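Local structure of ribosomal-protein-alanine acetyltransferase (Clostridium acetobutylicum, 3DNS) at residues A[46-50]-A[71-75]. The protein probably transfers an acetyl group to the N-terminal alanine of a ribosomal protein, the chain here being the N-terminal acetyltransferase-like domain of a longer polypeptide. Residues are numbered along the deposited sequence; the frame is centred on the assembly and turned at random.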
ATOM      1  N   PHE A  46     -27.042   7.877  -9.183  1.00 21.46           N
ATOM      2  CA  PHE A  46     -25.714   7.983  -9.825  1.00 21.32           C
ATOM      3  C   PHE A  46     -24.661   8.023  -8.724  1.00 20.49           C
ATOM      4  O   PHE A  46     -24.823   8.725  -7.729  1.00 19.50           O
ATOM      5  CB  PHE A  46     -25.662   9.233 -10.711  1.00 21.51           C
ATOM      6  CG  PHE A  46     -24.270   9.550 -11.282  1.00 21.56           C
ATOM      7  CD1 PHE A  46     -23.715   8.754 -12.262  1.00 21.74           C
ATOM      8  CD2 PHE A  46     -23.549  10.613 -10.816  1.00 21.52           C
ATOM      9  CE1 PHE A  46     -22.466   8.980 -12.766  1.00 22.62           C
ATOM     10  CE2 PHE A  46     -22.280  10.875 -11.318  1.00 23.34           C
ATOM     11  CZ  PHE A  46     -21.738  10.052 -12.308  1.00 23.79           C
ATOM     12  N   CYS A  47     -23.613   7.226  -8.870  1.00 20.33           N
ATOM     13  CA  CYS A  47     -22.493   7.243  -7.951  1.00 19.89           C
ATOM     14  C   CYS A  47     -21.224   7.206  -8.740  1.00 19.63           C
ATOM     15  O   CYS A  47     -21.055   6.285  -9.538  1.00 19.27           O
ATOM     16  CB  CYS A  47     -22.500   6.021  -7.014  1.00 20.55           C
ATOM     17  SG  CYS A  47     -21.127   6.060  -5.833  1.00 22.52           S
HETATM   18  N   MSE A  48     -20.324   8.181  -8.496  1.00 19.43           N
HETATM   19  CA  MSE A  48     -18.997   8.264  -9.141  1.00 19.59           C
HETATM   20  C   MSE A  48     -17.982   8.295  -8.030  1.00 18.89           C
HETATM   21  O   MSE A  48     -18.135   9.086  -7.113  1.00 18.67           O
HETATM   22  CB  MSE A  48     -18.814   9.524 -10.012  1.00 18.27           C
HETATM   23  CG  MSE A  48     -17.420   9.692 -10.550  1.00 20.52           C
HETATM   24 SE   MSE A  48     -17.384  10.799 -12.194  0.70 23.14          SE
HETATM   25  CE  MSE A  48     -18.013  12.429 -11.325  1.00 23.24           C
ATOM     26  N   PHE A  49     -16.992   7.408  -8.102  1.00 18.21           N
ATOM     27  CA  PHE A  49     -15.897   7.395  -7.120  1.00 18.28           C
ATOM     28  C   PHE A  49     -14.523   7.254  -7.728  1.00 18.52           C
ATOM     29  O   PHE A  49     -14.362   6.802  -8.879  1.00 19.01           O
ATOM     30  CB  PHE A  49     -16.084   6.330  -6.068  1.00 18.39           C
ATOM     31  CG  PHE A  49     -16.138   4.922  -6.579  1.00 16.65           C
ATOM     32  CD1 PHE A  49     -15.017   4.153  -6.618  1.00 18.15           C
ATOM     33  CD2 PHE A  49     -17.344   4.343  -6.936  1.00 19.13           C
ATOM     34  CE1 PHE A  49     -15.082   2.822  -7.019  1.00 18.73           C
ATOM     35  CE2 PHE A  49     -17.403   3.017  -7.338  1.00 17.48           C
ATOM     36  CZ  PHE A  49     -16.246   2.272  -7.383  1.00 18.04           C
ATOM     37  N   ARG A  50     -13.534   7.665  -6.931  1.00 18.39           N
ATOM     38  CA  ARG A  50     -12.117   7.517  -7.261  1.00 18.27           C
ATOM     39  C   ARG A  50     -11.531   6.340  -6.474  1.00 18.62           C
ATOM     40  O   ARG A  50     -11.715   6.273  -5.252  1.00 18.22           O
ATOM     41  CB  ARG A  50     -11.339   8.789  -6.937  1.00 18.13           C
ATOM     42  CG  ARG A  50      -9.851   8.654  -7.226  1.00 18.55           C
ATOM     43  CD  ARG A  50      -9.153   9.997  -7.166  1.00 18.46           C
ATOM     44  NE  ARG A  50      -9.351  10.804  -8.388  1.00 19.35           N
ATOM     45  CZ  ARG A  50     -10.135  11.872  -8.450  1.00 18.99           C
ATOM     46  NH1 ARG A  50     -10.842  12.244  -7.399  1.00 19.15           N
ATOM     47  NH2 ARG A  50     -10.235  12.567  -9.559  1.00 19.77           N
ATOM     48  N   PHE A  71     -17.879  -4.302  -4.468  1.00 20.60           N
ATOM     49  CA  PHE A  71     -18.416  -2.943  -4.330  1.00 20.35           C
ATOM     50  C   PHE A  71     -19.583  -2.692  -5.291  1.00 20.22           C
ATOM     51  O   PHE A  71     -20.563  -2.030  -4.952  1.00 20.30           O
ATOM     52  CB  PHE A  71     -17.287  -1.908  -4.446  1.00 20.22           C
ATOM     53  CG  PHE A  71     -17.566  -0.605  -3.723  1.00 21.11           C
ATOM     54  CD1 PHE A  71     -17.793  -0.582  -2.348  1.00 21.20           C
ATOM     55  CD2 PHE A  71     -17.624   0.597  -4.416  1.00 20.98           C
ATOM     56  CE1 PHE A  71     -18.034   0.622  -1.683  1.00 21.70           C
ATOM     57  CE2 PHE A  71     -17.914   1.787  -3.758  1.00 20.18           C
ATOM     58  CZ  PHE A  71     -18.116   1.805  -2.407  1.00 19.61           C
HETATM   59  N   MSE A  72     -19.520  -3.247  -6.498  1.00 21.35           N
HETATM   60  CA  MSE A  72     -20.638  -3.092  -7.446  1.00 21.95           C
HETATM   61  C   MSE A  72     -21.905  -3.773  -6.931  1.00 21.73           C
HETATM   62  O   MSE A  72     -22.983  -3.240  -7.017  1.00 22.08           O
HETATM   63  CB  MSE A  72     -20.304  -3.699  -8.845  1.00 21.92           C
HETATM   64  CG  MSE A  72     -19.298  -2.970  -9.747  1.00 24.15           C
HETATM   65 SE   MSE A  72     -19.459  -1.054  -9.773  0.70 28.55          SE
HETATM   66  CE  MSE A  72     -18.306  -0.747  -8.207  1.00 25.27           C
ATOM     67  N   GLU A  73     -21.759  -4.978  -6.416  1.00 22.37           N
ATOM     68  CA  GLU A  73     -22.885  -5.686  -5.825  1.00 23.02           C
ATOM     69  C   GLU A  73     -23.548  -4.833  -4.739  1.00 23.07           C
ATOM     70  O   GLU A  73     -24.793  -4.713  -4.699  1.00 22.65           O
ATOM     71  CB  GLU A  73     -22.474  -7.061  -5.261  1.00 22.39           C
ATOM     72  CG  GLU A  73     -23.635  -7.861  -4.514  1.00 23.29           C
ATOM     73  CD  GLU A  73     -24.651  -8.472  -5.446  1.00 26.75           C
ATOM     74  OE1 GLU A  73     -24.403  -8.484  -6.679  1.00 29.36           O
ATOM     75  OE2 GLU A  73     -25.712  -8.961  -4.961  1.00 29.65           O
ATOM     76  N   PHE A  74     -22.716  -4.253  -3.886  1.00 23.70           N
ATOM     77  CA  PHE A  74     -23.160  -3.283  -2.867  1.00 23.67           C
ATOM     78  C   PHE A  74     -23.926  -2.073  -3.423  1.00 23.47           C
ATOM     79  O   PHE A  74     -24.981  -1.726  -2.933  1.00 22.86           O
ATOM     80  CB  PHE A  74     -21.941  -2.754  -2.100  1.00 24.11           C
ATOM     81  CG  PHE A  74     -22.278  -1.722  -0.992  1.00 24.38           C
ATOM     82  CD1 PHE A  74     -23.078  -2.062   0.089  1.00 24.00           C
ATOM     83  CD2 PHE A  74     -21.781  -0.425  -1.059  1.00 25.42           C
ATOM     84  CE1 PHE A  74     -23.358  -1.123   1.068  1.00 25.62           C
ATOM     85  CE2 PHE A  74     -22.066   0.511  -0.115  1.00 25.04           C
ATOM     86  CZ  PHE A  74     -22.847   0.178   0.946  1.00 24.61           C
ATOM     87  N   LEU A  75     -23.342  -1.399  -4.400  1.00 22.17           N
ATOM     88  CA  LEU A  75     -23.961  -0.205  -5.004  1.00 21.96           C
ATOM     89  C   LEU A  75     -25.238  -0.491  -5.788  1.00 22.04           C
ATOM     90  O   LEU A  75     -26.279   0.200  -5.596  1.00 23.24           O
ATOM     91  CB  LEU A  75     -22.922   0.521  -5.896  1.00 22.64           C
ATOM     92  CG  LEU A  75     -21.703   1.223  -5.194  1.00 20.09           C
ATOM     93  CD1 LEU A  75     -20.811   1.919  -6.200  1.00 19.13           C
ATOM     94  CD2 LEU A  75     -22.082   2.231  -4.155  1.00 16.72           C
TER
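Phe-71 brings the CD2-CE2 edge of its ring over one face of Phe-49, off-centre toward the CE2-CZ rim, a T-shaped pair with planes at 87° and centroids 5.2 Å apart. The two rings come within 3.7 Å, Phe-49 CZ to Phe-71 CD2. A chi1 of 61°, which tucks CG in between the two main-chain neighbours of CA, sends the Phe-49 ring from strand 46-53 toward helix 61-78. There two bends along the side chain of Met-72, a selenomethionine, turn its methyl CE toward the strand, 3.7 Å from Phe-49 CZ, at the ring's edge and in its plane. Leu-75 adds its CD1 methyl obliquely, 3.8 Å from Phe-49 CE2. Around Phe-49 the packing is tight; toward Cys-47 it slackens, the same Leu-75 CD1 standing 4.2 Å from Cys-47 SG. The solvent side is the helix's outer surface, where exposed Glu-73 hydrogen-bonds Tyr-131. Strand and helix begin a beta-alpha-beta unit, consistent with the GNAT acetyltransferase fold, completed by strand 83-89, whose Val-84 and Ile-86 also touch Phe-49. No hydrogen bond crosses the contact: helix and sheet are joined here by ring, methyl and sulfur surfaces, consistent with cohesion by dispersion and exclusion of water.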